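Local coordinates for transcriptional activator PlcR protein (Bacillus thuringiensis, PDB 3U3W), which activates transcription as a quorum-sensing virulence regulator, binding DNA and the signal peptide PapR, at residues A[159-164]-A[175-180]; A[154-159]-A[192-197]; A[238-243]-A[258-263]; A[214-219]-A[244-249]. One frame throughout, in Å; residues are numbered along the deposited sequence.

All four contacts join helices of the C-terminal, TPR-like domain and are largely buried; they differ in the helices paired. Interactions 1 and 2 share helix 153-167 and meet at N159: the first packs it antiparallel against the next helix, the second links it to near-parallel helix 192-208, and both border the bound peptide. Interactions 3 and 4 lie farther from the chain's centre and share helix 235-248. Interaction 3 has the closest helix approach, with tyrosines and alanines at its centre and a salt bridge at its margin, and reaches the second subunit and, through Y240, the peptide. Interaction 4 is aliphatic, with a serine-cysteine meeting at one end. V196 touches L238, joining interactions 2 and 3.

Interaction 1 of 4, residues A[159-164]-A[175-180]; sequences NAIANI and IDLFEQ
A162 occupies the tight centre of this antiparallel helix pair, whose axes approach to 8.7 Å. Its methyl sits over one face of the F178 ring, 3.6 Å from the ring centroid in a CH-pi contact, displaced toward the CE1 and CZ rim. F178 reaches that position because CG lies anti to the carbonyl carbon (chi1 -73°), so that the ring swings back toward helix 153-167 although its CB starts out to the side. Two asparagine oxygens border the ring in its plane: OD1 of N163 lies 3.2 Å from F178 CZ, and OD1 of N159 lies 3.6 Å from F178 CE1. The partly positive rim of the ring thus faces side-chain amide oxygens, which is probably weakly favourable, while OD1 of N159 has its hydrogen bond from N201. The other flank is the more open one, for L177 is partly exposed. With CG anti to its backbone N (chi1 -177°), L177 sets CG 3.7 Å from A162 CB and lets CD2 meet CG2 of I161 at 3.6 Å. Beyond L177, helix 171-187 turns E179 and Q180 to the outside. Helix 153-167 is enclosed further by helix 131-143, where I161 touches L138, and by helix 109-125, which packs on A160; ND2 of N159 and ND2 of N163 also bond the peptide backbone, the latter weakly, and N201 of helix 192-208 touches both N163 and F178.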
loop_
_atom_site.group_PDB
_atom_site.type_symbol
_atom_site.label_atom_id
_atom_site.label_comp_id
_atom_site.label_asym_id
_atom_site.label_seq_id
_atom_site.Cartn_x
_atom_site.Cartn_y
_atom_site.Cartn_z
ATOM N N ASN A 159 -15.419 6.756 -10.872
ATOM C CA ASN A 159 -15.197 7.900 -10.014
ATOM C C ASN A 159 -15.026 9.148 -10.864
ATOM O O ASN A 159 -15.631 10.169 -10.572
ATOM C CB ASN A 159 -14.000 7.687 -9.067
ATOM C CG ASN A 159 -13.597 8.972 -8.332
ATOM O OD1 ASN A 159 -14.192 9.366 -7.326
ATOM N ND2 ASN A 159 -12.609 9.643 -8.857
ATOM N N ALA A 160 -14.217 9.070 -11.919
ATOM C CA ALA A 160 -14.112 10.182 -12.888
ATOM C C ALA A 160 -15.483 10.588 -13.471
ATOM O O ALA A 160 -15.851 11.759 -13.461
ATOM C CB ALA A 160 -13.121 9.847 -14.014
ATOM N N ILE A 161 -16.245 9.609 -13.947
ATOM C CA ILE A 161 -17.590 9.878 -14.425
ATOM C C ILE A 161 -18.428 10.617 -13.373
ATOM O O ILE A 161 -19.075 11.615 -13.678
ATOM C CB ILE A 161 -18.299 8.583 -14.862
ATOM C CG1 ILE A 161 -17.649 8.021 -16.134
ATOM C CG2 ILE A 161 -19.779 8.848 -15.078
ATOM C CD1 ILE A 161 -18.089 6.599 -16.505
ATOM N N ALA A 162 -18.399 10.142 -12.128
ATOM C CA ALA A 162 -19.183 10.770 -11.060
ATOM C C ALA A 162 -18.738 12.214 -10.752
ATOM O O ALA A 162 -19.571 13.079 -10.469
ATOM C CB ALA A 162 -19.136 9.917 -9.808
ATOM N N ASN A 163 -17.427 12.460 -10.807
ATOM C CA ASN A 163 -16.866 13.796 -10.624
ATOM C C ASN A 163 -17.369 14.768 -11.678
ATOM O O ASN A 163 -17.591 15.939 -11.400
ATOM C CB ASN A 163 -15.329 13.769 -10.725
ATOM C CG ASN A 163 -14.654 13.206 -9.473
ATOM O OD1 ASN A 163 -15.281 13.038 -8.434
ATOM N ND2 ASN A 163 -13.363 12.930 -9.575
ATOM N N ILE A 164 -17.503 14.279 -12.902
ATOM C CA ILE A 164 -17.825 15.139 -14.026
ATOM C C ILE A 164 -19.311 15.508 -14.020
ATOM O O ILE A 164 -19.652 16.674 -14.223
ATOM C CB ILE A 164 -17.392 14.513 -15.361
ATOM C CG1 ILE A 164 -15.865 14.381 -15.387
ATOM C CG2 ILE A 164 -17.893 15.360 -16.542
ATOM C CD1 ILE A 164 -15.342 13.583 -16.552
ATOM N N ILE A 175 -23.954 12.038 -7.046
ATOM C CA ILE A 175 -24.124 11.478 -5.711
ATOM C C ILE A 175 -24.548 10.000 -5.745
ATOM O O ILE A 175 -24.012 9.183 -5.005
ATOM C CB ILE A 175 -25.068 12.344 -4.865
ATOM C CG1 ILE A 175 -24.327 13.627 -4.434
ATOM C CG2 ILE A 175 -25.590 11.546 -3.686
ATOM C CD1 ILE A 175 -25.235 14.811 -4.018
ATOM N N ASP A 176 -25.483 9.659 -6.623
ATOM C CA ASP A 176 -25.912 8.273 -6.749
ATOM C C ASP A 176 -24.795 7.365 -7.269
ATOM O O ASP A 176 -24.721 6.201 -6.889
ATOM C CB ASP A 176 -27.175 8.159 -7.622
ATOM C CG ASP A 176 -28.465 8.493 -6.855
ATOM O OD1 ASP A 176 -28.564 8.181 -5.640
ATOM O OD2 ASP A 176 -29.389 9.063 -7.476
ATOM N N LEU A 177 -23.925 7.893 -8.129
ATOM C CA LEU A 177 -22.806 7.121 -8.651
ATOM C C LEU A 177 -21.723 6.918 -7.578
ATOM O O LEU A 177 -21.158 5.832 -7.453
ATOM C CB LEU A 177 -22.239 7.734 -9.936
ATOM C CG LEU A 177 -21.093 6.926 -10.567
ATOM C CD1 LEU A 177 -21.336 5.407 -10.518
ATOM C CD2 LEU A 177 -20.779 7.368 -12.003
ATOM N N PHE A 178 -21.464 7.951 -6.784
ATOM C CA PHE A 178 -20.567 7.813 -5.641
ATOM C C PHE A 178 -21.039 6.721 -4.679
ATOM O O PHE A 178 -20.250 5.855 -4.266
ATOM C CB PHE A 178 -20.412 9.144 -4.901
ATOM C CG PHE A 178 -19.585 10.136 -5.652
ATOM C CD1 PHE A 178 -18.329 9.771 -6.155
ATOM C CD2 PHE A 178 -20.051 11.420 -5.886
ATOM C CE1 PHE A 178 -17.557 10.672 -6.880
ATOM C CE2 PHE A 178 -19.281 12.328 -6.602
ATOM C CZ PHE A 178 -18.025 11.946 -7.098
ATOM N N GLU A 179 -22.322 6.755 -4.326
ATOM C CA GLU A 179 -22.878 5.728 -3.457
ATOM C C GLU A 179 -22.714 4.334 -4.065
ATOM O O GLU A 179 -22.405 3.396 -3.349
ATOM C CB GLU A 179 -24.341 6.007 -3.130
ATOM C CG GLU A 179 -24.566 7.271 -2.316
ATOM C CD GLU A 179 -26.036 7.476 -1.987
ATOM O OE1 GLU A 179 -26.874 6.758 -2.569
ATOM O OE2 GLU A 179 -26.350 8.341 -1.139
ATOM N N GLN A 180 -22.909 4.188 -5.372
ATOM C CA GLN A 180 -22.708 2.877 -6.001
ATOM C C GLN A 180 -21.266 2.402 -5.887
ATOM O O GLN A 180 -21.030 1.212 -5.698
ATOM C CB GLN A 180 -23.072 2.889 -7.480
ATOM C CG GLN A 180 -24.514 2.641 -7.838
ATOM C CD GLN A 180 -24.751 2.917 -9.319
ATOM O OE1 GLN A 180 -25.556 3.784 -9.678
ATOM N NE2 GLN A 180 -24.021 2.203 -10.186
#

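Interaction 2 of 4, residues A[154-159]-A[192-197]; sequences NLYIEN and EEFDVK
F194 bridges two helices that run almost parallel, 12° apart in direction, with axes no closer than 11.7 Å; at that separation a large side chain has to make the junction. The aromatic interaction is an edge-to-face pair. Y156 presents its CD1 and CE1 edge to one face of the F194 ring, with centroids 4.7 Å apart and planes at 74°. CD1 of Y156 comes within 3.4 Å of F194 CE1, toward the rim of the ring. The torsions serve this geometry: F194 points straight across with CG anti to its backbone N (chi1 -173°), whereas Y156 has CG anti to the carbonyl carbon and brings its ring alongside. The aliphatic contacts complete the seat. CB of L155 lies 3.7 Å from F194 CE2, and CB of N159 approaches the edge of the ring, 3.8 Å from F194 CZ. Polar groups gather around this apolar centre and find their partners elsewhere: the hydroxyl of Y156 bonds to N191. K197 runs past the amide of N159, its CD 4.2 Å from N159 ND2. Outside the two segments, its ammonium pairs with the backbone of the bound peptide in a salt bridge, probably at the terminal carboxylate. Parallel packing of two helices separated in sequence by an antiparallel one is characteristic of TPR-like alpha-solenoids, and N159 and K197 here help line the peptide-binding site.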
loop_
_atom_site.group_PDB
_atom_site.type_symbol
_atom_site.label_atom_id
_atom_site.label_comp_id
_atom_site.label_asym_id
_atom_site.label_seq_id
_atom_site.Cartn_x
_atom_site.Cartn_y
_atom_site.Cartn_z
ATOM N N ASN A 154 -11.964 -0.102 -13.371
ATOM C CA ASN A 154 -13.338 0.308 -13.649
ATOM C C ASN A 154 -13.928 1.246 -12.590
ATOM O O ASN A 154 -14.676 2.173 -12.924
ATOM C CB ASN A 154 -14.261 -0.907 -13.821
ATOM C CG ASN A 154 -13.943 -1.703 -15.047
ATOM O OD1 ASN A 154 -13.356 -1.196 -15.995
ATOM N ND2 ASN A 154 -14.319 -2.973 -15.037
ATOM N N LEU A 155 -13.621 0.989 -11.319
ATOM C CA LEU A 155 -14.097 1.857 -10.248
ATOM C C LEU A 155 -13.467 3.241 -10.376
ATOM O O LEU A 155 -14.131 4.253 -10.175
ATOM C CB LEU A 155 -13.856 1.237 -8.863
ATOM C CG LEU A 155 -14.621 -0.078 -8.640
ATOM C CD1 LEU A 155 -14.437 -0.609 -7.239
ATOM C CD2 LEU A 155 -16.099 0.095 -8.932
ATOM N N TYR A 156 -12.194 3.282 -10.754
ATOM C CA TYR A 156 -11.520 4.558 -10.959
ATOM C C TYR A 156 -12.184 5.365 -12.091
ATOM O O TYR A 156 -12.344 6.583 -12.000
ATOM C CB TYR A 156 -10.051 4.340 -11.284
ATOM C CG TYR A 156 -9.261 3.598 -10.229
ATOM C CD1 TYR A 156 -9.670 3.585 -8.906
ATOM C CD2 TYR A 156 -8.086 2.914 -10.565
ATOM C CE1 TYR A 156 -8.933 2.902 -7.931
ATOM C CE2 TYR A 156 -7.353 2.238 -9.619
ATOM C CZ TYR A 156 -7.778 2.233 -8.294
ATOM O OH TYR A 156 -7.057 1.562 -7.330
ATOM N N ILE A 157 -12.574 4.668 -13.151
ATOM C CA ILE A 157 -13.292 5.283 -14.260
ATOM C C ILE A 157 -14.696 5.781 -13.822
ATOM O O ILE A 157 -15.115 6.893 -14.171
ATOM C CB ILE A 157 -13.334 4.318 -15.479
ATOM C CG1 ILE A 157 -11.910 4.104 -16.015
ATOM C CG2 ILE A 157 -14.230 4.866 -16.600
ATOM C CD1 ILE A 157 -11.767 2.948 -16.989
ATOM N N GLU A 158 -15.399 4.978 -13.027
ATOM C CA GLU A 158 -16.670 5.421 -12.469
ATOM C C GLU A 158 -16.531 6.659 -11.597
ATOM O O GLU A 158 -17.420 7.519 -11.584
ATOM C CB GLU A 158 -17.352 4.289 -11.708
ATOM C CG GLU A 158 -17.946 3.243 -12.640
ATOM C CD GLU A 158 -18.312 1.966 -11.916
ATOM O OE1 GLU A 158 -18.084 0.868 -12.469
ATOM O OE2 GLU A 158 -18.830 2.060 -10.791
ATOM N N ASN A 159 -15.419 6.756 -10.872
ATOM C CA ASN A 159 -15.197 7.900 -10.014
ATOM C C ASN A 159 -15.026 9.148 -10.864
ATOM O O ASN A 159 -15.631 10.169 -10.572
ATOM C CB ASN A 159 -14.000 7.687 -9.067
ATOM C CG ASN A 159 -13.597 8.972 -8.332
ATOM O OD1 ASN A 159 -14.192 9.366 -7.326
ATOM N ND2 ASN A 159 -12.609 9.643 -8.857
ATOM N N GLU A 192 -8.198 1.166 0.692
ATOM C CA GLU A 192 -8.718 2.213 1.560
ATOM C C GLU A 192 -8.339 3.641 1.127
ATOM O O GLU A 192 -9.092 4.589 1.383
ATOM C CB GLU A 192 -8.378 1.918 3.024
ATOM C CG GLU A 192 -8.813 0.513 3.440
ATOM C CD GLU A 192 -9.182 0.398 4.908
ATOM O OE1 GLU A 192 -10.336 0.748 5.270
ATOM O OE2 GLU A 192 -8.322 -0.063 5.695
ATOM N N GLU A 193 -7.203 3.796 0.451
ATOM C CA GLU A 193 -6.898 5.081 -0.181
ATOM C C GLU A 193 -7.973 5.498 -1.180
ATOM O O GLU A 193 -8.419 6.642 -1.156
ATOM C CB GLU A 193 -5.534 5.084 -0.847
ATOM C CG GLU A 193 -4.408 5.538 0.081
ATOM C CD GLU A 193 -3.033 5.201 -0.475
ATOM O OE1 GLU A 193 -2.939 4.318 -1.365
ATOM O OE2 GLU A 193 -2.045 5.823 -0.021
ATOM N N PHE A 194 -8.407 4.569 -2.034
ATOM C CA PHE A 194 -9.474 4.880 -2.981
ATOM C C PHE A 194 -10.791 5.258 -2.279
ATOM O O PHE A 194 -11.435 6.233 -2.646
ATOM C CB PHE A 194 -9.701 3.745 -3.986
ATOM C CG PHE A 194 -10.680 4.100 -5.072
ATOM C CD1 PHE A 194 -10.502 5.247 -5.838
ATOM C CD2 PHE A 194 -11.786 3.296 -5.319
ATOM C CE1 PHE A 194 -11.406 5.577 -6.828
ATOM C CE2 PHE A 194 -12.707 3.619 -6.312
ATOM C CZ PHE A 194 -12.520 4.753 -7.065
ATOM N N ASP A 195 -11.162 4.479 -1.271
ATOM C CA ASP A 195 -12.302 4.758 -0.408
ATOM C C ASP A 195 -12.250 6.205 0.090
ATOM O O ASP A 195 -13.262 6.913 0.081
ATOM C CB ASP A 195 -12.256 3.795 0.788
ATOM C CG ASP A 195 -13.614 3.598 1.469
ATOM O OD1 ASP A 195 -14.215 2.516 1.277
ATOM O OD2 ASP A 195 -14.071 4.496 2.217
ATOM N N VAL A 196 -11.071 6.644 0.529
ATOM C CA VAL A 196 -10.927 7.991 1.051
ATOM C C VAL A 196 -11.173 9.001 -0.062
ATOM O O VAL A 196 -11.797 10.044 0.146
ATOM C CB VAL A 196 -9.519 8.237 1.656
ATOM C CG1 VAL A 196 -9.276 9.711 1.873
ATOM C CG2 VAL A 196 -9.354 7.482 2.955
ATOM N N LYS A 197 -10.665 8.690 -1.247
ATOM C CA LYS A 197 -10.792 9.593 -2.354
ATOM C C LYS A 197 -12.270 9.730 -2.783
ATOM O O LYS A 197 -12.757 10.843 -2.999
ATOM C CB LYS A 197 -9.930 9.116 -3.521
ATOM C CG LYS A 197 -10.187 9.910 -4.783
ATOM C CD LYS A 197 -9.546 9.275 -5.999
ATOM C CE LYS A 197 -8.044 9.482 -6.002
ATOM N NZ LYS A 197 -7.438 8.950 -7.246
#

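Interaction 3 of 4, residues A[238-243]-A[258-263]; sequences LYYQRG and DAYKKA
Y239 and Y260 both hold CG anti to the carbonyl carbon (chi1 -78° and -73°), whereas Y240 has CG anti to its backbone N, and these choices turn each ring into the interface between the two antiparallel helices. The ring of Y239 is roofed on one face by the aliphatic chain of K262, whose CD lies 3.4 Å from Y239 CE1. Y260 offers its edge to the face of Y240 in an offset T-shaped pair, centroids 5.6 Å apart. The other element is smallness. A259 places CB 3.4 Å from the carbonyl oxygen of Y239, and G243, without a side chain, lets its CA sit over the face of Y260, 4.1 Å from the ring centroid. The CA atoms of G243 and A259 consequently come to 4.9 Å. A263 fits against CB of both Y239 and Y240. At the margin, K262 NZ bonds D258 OD2 at 2.9 Å through the syn lone pair. I269 of the second subunit packs on Y239 and K262. The hydroxyl of Y260 bonds E244 and R247. Small residues thus permit the close approach and ring faces take CH groups, while the K262-D258 charge pair stays at the margin.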
loop_
_atom_site.group_PDB
_atom_site.type_symbol
_atom_site.label_atom_id
_atom_site.label_comp_id
_atom_site.label_asym_id
_atom_site.label_seq_id
_atom_site.Cartn_x
_atom_site.Cartn_y
_atom_site.Cartn_z
ATOM N N LEU A 238 -9.278 17.271 2.924
ATOM C CA LEU A 238 -10.341 16.860 3.843
ATOM C C LEU A 238 -10.546 17.863 4.974
ATOM O O LEU A 238 -11.668 18.273 5.228
ATOM C CB LEU A 238 -10.057 15.460 4.402
ATOM C CG LEU A 238 -10.325 14.359 3.358
ATOM C CD1 LEU A 238 -9.762 12.998 3.768
ATOM C CD2 LEU A 238 -11.825 14.271 3.045
ATOM N N TYR A 239 -9.469 18.270 5.637
ATOM C CA TYR A 239 -9.556 19.334 6.625
ATOM C C TYR A 239 -10.123 20.618 6.062
ATOM O O TYR A 239 -10.854 21.312 6.751
ATOM C CB TYR A 239 -8.200 19.622 7.264
ATOM C CG TYR A 239 -7.849 18.596 8.293
ATOM C CD1 TYR A 239 -8.657 18.397 9.403
ATOM C CD2 TYR A 239 -6.734 17.795 8.138
ATOM C CE1 TYR A 239 -8.353 17.435 10.345
ATOM C CE2 TYR A 239 -6.421 16.835 9.064
ATOM C CZ TYR A 239 -7.232 16.659 10.168
ATOM O OH TYR A 239 -6.898 15.693 11.086
ATOM N N TYR A 240 -9.761 20.940 4.825
ATOM C CA TYR A 240 -10.272 22.130 4.178
ATOM C C TYR A 240 -11.791 21.956 4.014
ATOM O O TYR A 240 -12.584 22.794 4.459
ATOM C CB TYR A 240 -9.568 22.357 2.823
ATOM C CG TYR A 240 -10.129 23.528 2.043
ATOM C CD1 TYR A 240 -9.630 24.817 2.227
ATOM C CD2 TYR A 240 -11.178 23.352 1.136
ATOM C CE1 TYR A 240 -10.160 25.897 1.526
ATOM C CE2 TYR A 240 -11.704 24.429 0.425
ATOM C CZ TYR A 240 -11.195 25.691 0.627
ATOM O OH TYR A 240 -11.719 26.746 -0.066
ATOM N N GLN A 241 -12.187 20.850 3.396
ATOM C CA GLN A 241 -13.595 20.536 3.242
ATOM C C GLN A 241 -14.366 20.557 4.565
ATOM O O GLN A 241 -15.523 20.974 4.611
ATOM C CB GLN A 241 -13.777 19.180 2.578
ATOM C CG GLN A 241 -15.191 18.971 2.131
ATOM C CD GLN A 241 -15.613 20.082 1.209
ATOM O OE1 GLN A 241 -14.929 20.378 0.227
ATOM N NE2 GLN A 241 -16.717 20.737 1.537
ATOM N N ARG A 242 -13.729 20.101 5.637
ATOM C CA ARG A 242 -14.394 20.045 6.924
ATOM C C ARG A 242 -14.548 21.459 7.474
ATOM O O ARG A 242 -15.578 21.796 8.050
ATOM C CB ARG A 242 -13.678 19.098 7.893
ATOM C CG ARG A 242 -13.027 19.739 9.099
ATOM C CD ARG A 242 -13.565 19.217 10.436
ATOM N NE ARG A 242 -13.248 17.817 10.735
ATOM C CZ ARG A 242 -12.274 17.413 11.555
ATOM N NH1 ARG A 242 -11.505 18.317 12.147
ATOM N NH2 ARG A 242 -12.060 16.105 11.785
ATOM N N GLY A 243 -13.545 22.299 7.258
ATOM C CA GLY A 243 -13.688 23.717 7.542
ATOM C C GLY A 243 -14.861 24.349 6.782
ATOM O O GLY A 243 -15.629 25.125 7.352
ATOM N N ASP A 258 -9.489 25.960 13.253
ATOM C CA ASP A 258 -8.703 24.744 13.447
ATOM C C ASP A 258 -8.601 23.928 12.167
ATOM O O ASP A 258 -7.505 23.552 11.754
ATOM C CB ASP A 258 -9.315 23.869 14.553
ATOM C CG ASP A 258 -8.447 22.663 14.896
ATOM O OD1 ASP A 258 -7.329 22.859 15.417
ATOM O OD2 ASP A 258 -8.886 21.517 14.656
ATOM N N ALA A 259 -9.747 23.648 11.547
ATOM C CA ALA A 259 -9.764 22.806 10.366
ATOM C C ALA A 259 -8.912 23.413 9.270
ATOM O O ALA A 259 -8.097 22.718 8.663
ATOM C CB ALA A 259 -11.179 22.560 9.883
ATOM N N TYR A 260 -9.078 24.712 9.032
ATOM C CA TYR A 260 -8.327 25.393 7.970
ATOM C C TYR A 260 -6.816 25.438 8.245
ATOM O O TYR A 260 -6.009 25.353 7.317
ATOM C CB TYR A 260 -8.872 26.803 7.726
ATOM C CG TYR A 260 -10.213 26.867 7.021
ATOM C CD1 TYR A 260 -10.404 26.257 5.780
ATOM C CD2 TYR A 260 -11.284 27.561 7.578
ATOM C CE1 TYR A 260 -11.629 26.320 5.123
ATOM C CE2 TYR A 260 -12.515 27.635 6.927
ATOM C CZ TYR A 260 -12.677 27.016 5.699
ATOM O OH TYR A 260 -13.891 27.082 5.055
ATOM N N LYS A 261 -6.440 25.567 9.518
ATOM C CA LYS A 261 -5.031 25.545 9.909
ATOM C C LYS A 261 -4.408 24.188 9.611
ATOM O O LYS A 261 -3.307 24.097 9.064
ATOM C CB LYS A 261 -4.862 25.890 11.390
ATOM C CG LYS A 261 -5.001 27.378 11.692
ATOM C CD LYS A 261 -5.158 27.632 13.192
ATOM C CE LYS A 261 -3.857 27.398 13.957
ATOM N NZ LYS A 261 -3.367 25.984 13.901
ATOM N N LYS A 262 -5.125 23.131 9.962
ATOM C CA LYS A 262 -4.663 21.792 9.650
ATOM C C LYS A 262 -4.475 21.605 8.139
ATOM O O LYS A 262 -3.517 20.962 7.710
ATOM C CB LYS A 262 -5.606 20.741 10.238
ATOM C CG LYS A 262 -5.528 20.625 11.762
ATOM C CD LYS A 262 -6.559 19.611 12.259
ATOM C CE LYS A 262 -6.277 19.125 13.676
ATOM N NZ LYS A 262 -6.302 20.212 14.690
ATOM N N ALA A 263 -5.370 22.179 7.334
ATOM C CA ALA A 263 -5.244 22.079 5.881
ATOM C C ALA A 263 -4.018 22.821 5.391
ATOM O O ALA A 263 -3.257 22.299 4.589
ATOM C CB ALA A 263 -6.497 22.607 5.179
#

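Interaction 4 of 4, residues A[214-219]-A[244-249]; sequences ESLYQV and ECLRKL
The guanidinium of R247 meets E244 OE2 at its edge, in plane, and NH2 bonds that oxygen at 3.0 Å; the carboxylate, by contrast, is approached from above its plane, 42° out of it. This salt bridge lies within helix 235-248, along the flank of the contact. Across to helix 212-228 the join is mostly aliphatic. L216, with CG anti to its backbone N (chi1 177°), sets CB 3.8 Å from C245 CB. Its CD2 reaches farther, tip to tip with CD1 of L249 at 3.8 Å and close to CD2 of L246. Y251 covers both L216 and L246. At the other end SG of C245 lies 3.2 Å from S215 OG, a close contact, while S215 OG is hydrogen-bonded to the carbonyl of A203 in helix 192-208. E244 OE2 also forms a salt bridge with K282 and a hydrogen bond with the hydroxyl of Y260. Two cationic groups around this buried carboxylate would probably favour its ionised form.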
loop_
_atom_site.group_PDB
_atom_site.type_symbol
_atom_site.label_atom_id
_atom_site.label_comp_id
_atom_site.label_asym_id
_atom_site.label_seq_id
_atom_site.Cartn_x
_atom_site.Cartn_y
_atom_site.Cartn_z
ATOM N N GLU A 214 -24.400 15.878 5.875
ATOM C CA GLU A 214 -23.964 14.623 5.270
ATOM C C GLU A 214 -22.548 14.747 4.699
ATOM O O GLU A 214 -21.782 13.782 4.683
ATOM C CB GLU A 214 -24.938 14.161 4.185
ATOM C CG GLU A 214 -26.082 13.321 4.724
ATOM C CD GLU A 214 -27.277 13.263 3.770
ATOM O OE1 GLU A 214 -27.393 12.290 2.998
ATOM O OE2 GLU A 214 -28.097 14.203 3.792
ATOM N N SER A 215 -22.218 15.944 4.223
ATOM C CA SER A 215 -20.907 16.210 3.669
ATOM C C SER A 215 -19.874 16.029 4.783
ATOM O O SER A 215 -18.875 15.335 4.609
ATOM C CB SER A 215 -20.850 17.630 3.104
ATOM O OG SER A 215 -19.594 17.912 2.512
ATOM N N LEU A 216 -20.132 16.651 5.926
ATOM C CA LEU A 216 -19.220 16.591 7.068
ATOM C C LEU A 216 -19.105 15.154 7.583
ATOM O O LEU A 216 -18.037 14.718 8.042
ATOM C CB LEU A 216 -19.684 17.540 8.183
ATOM C CG LEU A 216 -18.903 17.567 9.500
ATOM C CD1 LEU A 216 -17.464 17.995 9.275
ATOM C CD2 LEU A 216 -19.589 18.456 10.536
ATOM N N TYR A 217 -20.204 14.414 7.479
ATOM C CA TYR A 217 -20.194 13.005 7.832
ATOM C C TYR A 217 -19.178 12.247 6.991
ATOM O O TYR A 217 -18.324 11.530 7.527
ATOM C CB TYR A 217 -21.571 12.379 7.656
ATOM C CG TYR A 217 -21.566 10.878 7.788
ATOM C CD1 TYR A 217 -21.533 10.265 9.040
ATOM C CD2 TYR A 217 -21.597 10.065 6.660
ATOM C CE1 TYR A 217 -21.520 8.872 9.156
ATOM C CE2 TYR A 217 -21.599 8.679 6.767
ATOM C CZ TYR A 217 -21.561 8.094 8.023
ATOM O OH TYR A 217 -21.554 6.726 8.133
ATOM N N GLN A 218 -19.279 12.403 5.671
ATOM C CA GLN A 218 -18.341 11.758 4.759
ATOM C C GLN A 218 -16.913 12.247 4.984
ATOM O O GLN A 218 -15.986 11.445 4.961
ATOM C CB GLN A 218 -18.750 11.975 3.310
ATOM C CG GLN A 218 -20.065 11.320 2.960
ATOM C CD GLN A 218 -19.938 9.817 2.878
ATOM O OE1 GLN A 218 -18.842 9.285 2.705
ATOM N NE2 GLN A 218 -21.057 9.119 3.012
ATOM N N VAL A 219 -16.751 13.551 5.205
ATOM C CA VAL A 219 -15.435 14.144 5.461
ATOM C C VAL A 219 -14.760 13.537 6.698
ATOM O O VAL A 219 -13.609 13.085 6.633
ATOM C CB VAL A 219 -15.505 15.684 5.626
ATOM C CG1 VAL A 219 -14.199 16.223 6.194
ATOM C CG2 VAL A 219 -15.783 16.334 4.312
ATOM N N GLU A 244 -14.991 24.028 5.494
ATOM C CA GLU A 244 -16.122 24.494 4.693
ATOM C C GLU A 244 -17.452 24.081 5.332
ATOM O O GLU A 244 -18.360 24.892 5.470
ATOM C CB GLU A 244 -16.061 23.936 3.269
ATOM C CG GLU A 244 -14.870 24.382 2.440
ATOM C CD GLU A 244 -15.058 25.764 1.858
ATOM O OE1 GLU A 244 -15.611 25.869 0.737
ATOM O OE2 GLU A 244 -14.662 26.745 2.526
ATOM N N CYS A 245 -17.571 22.810 5.705
ATOM C CA CYS A 245 -18.814 22.303 6.284
ATOM C C CYS A 245 -19.108 22.969 7.624
ATOM O O CYS A 245 -20.231 23.376 7.893
ATOM C CB CYS A 245 -18.754 20.784 6.458
ATOM S SG CYS A 245 -18.813 19.883 4.938
ATOM N N LEU A 246 -18.074 23.078 8.447
ATOM C CA LEU A 246 -18.170 23.698 9.753
ATOM C C LEU A 246 -18.674 25.132 9.656
ATOM O O LEU A 246 -19.418 25.588 10.524
ATOM C CB LEU A 246 -16.813 23.656 10.466
ATOM C CG LEU A 246 -16.287 22.276 10.908
ATOM C CD1 LEU A 246 -15.062 22.419 11.806
ATOM C CD2 LEU A 246 -17.355 21.466 11.622
ATOM N N ARG A 247 -18.269 25.837 8.603
ATOM C CA ARG A 247 -18.707 27.213 8.386
ATOM C C ARG A 247 -20.207 27.266 8.071
ATOM O O ARG A 247 -20.937 28.055 8.651
ATOM C CB ARG A 247 -17.887 27.876 7.271
ATOM C CG ARG A 247 -17.862 29.398 7.315
ATOM C CD ARG A 247 -16.568 29.940 6.690
ATOM N NE ARG A 247 -16.276 29.320 5.400
ATOM C CZ ARG A 247 -16.779 29.729 4.236
ATOM N NH1 ARG A 247 -17.596 30.776 4.193
ATOM N NH2 ARG A 247 -16.465 29.091 3.112
ATOM N N LYS A 248 -20.670 26.408 7.172
ATOM C CA LYS A 248 -22.080 26.405 6.801
ATOM C C LYS A 248 -22.961 25.960 7.957
ATOM O O LYS A 248 -24.099 26.424 8.093
ATOM C CB LYS A 248 -22.331 25.513 5.581
ATOM C CG LYS A 248 -21.808 26.094 4.307
ATOM C CD LYS A 248 -22.312 27.515 4.144
ATOM C CE LYS A 248 -21.579 28.251 3.035
ATOM N NZ LYS A 248 -22.062 27.857 1.680
ATOM N N LEU A 249 -22.435 25.058 8.781
ATOM C CA LEU A 249 -23.204 24.506 9.888
ATOM C C LEU A 249 -23.143 25.416 11.121
ATOM O O LEU A 249 -23.724 25.102 12.152
ATOM C CB LEU A 249 -22.734 23.088 10.224
ATOM C CG LEU A 249 -23.116 22.017 9.202
ATOM C CD1 LEU A 249 -22.480 20.684 9.566
ATOM C CD2 LEU A 249 -24.648 21.877 9.081
#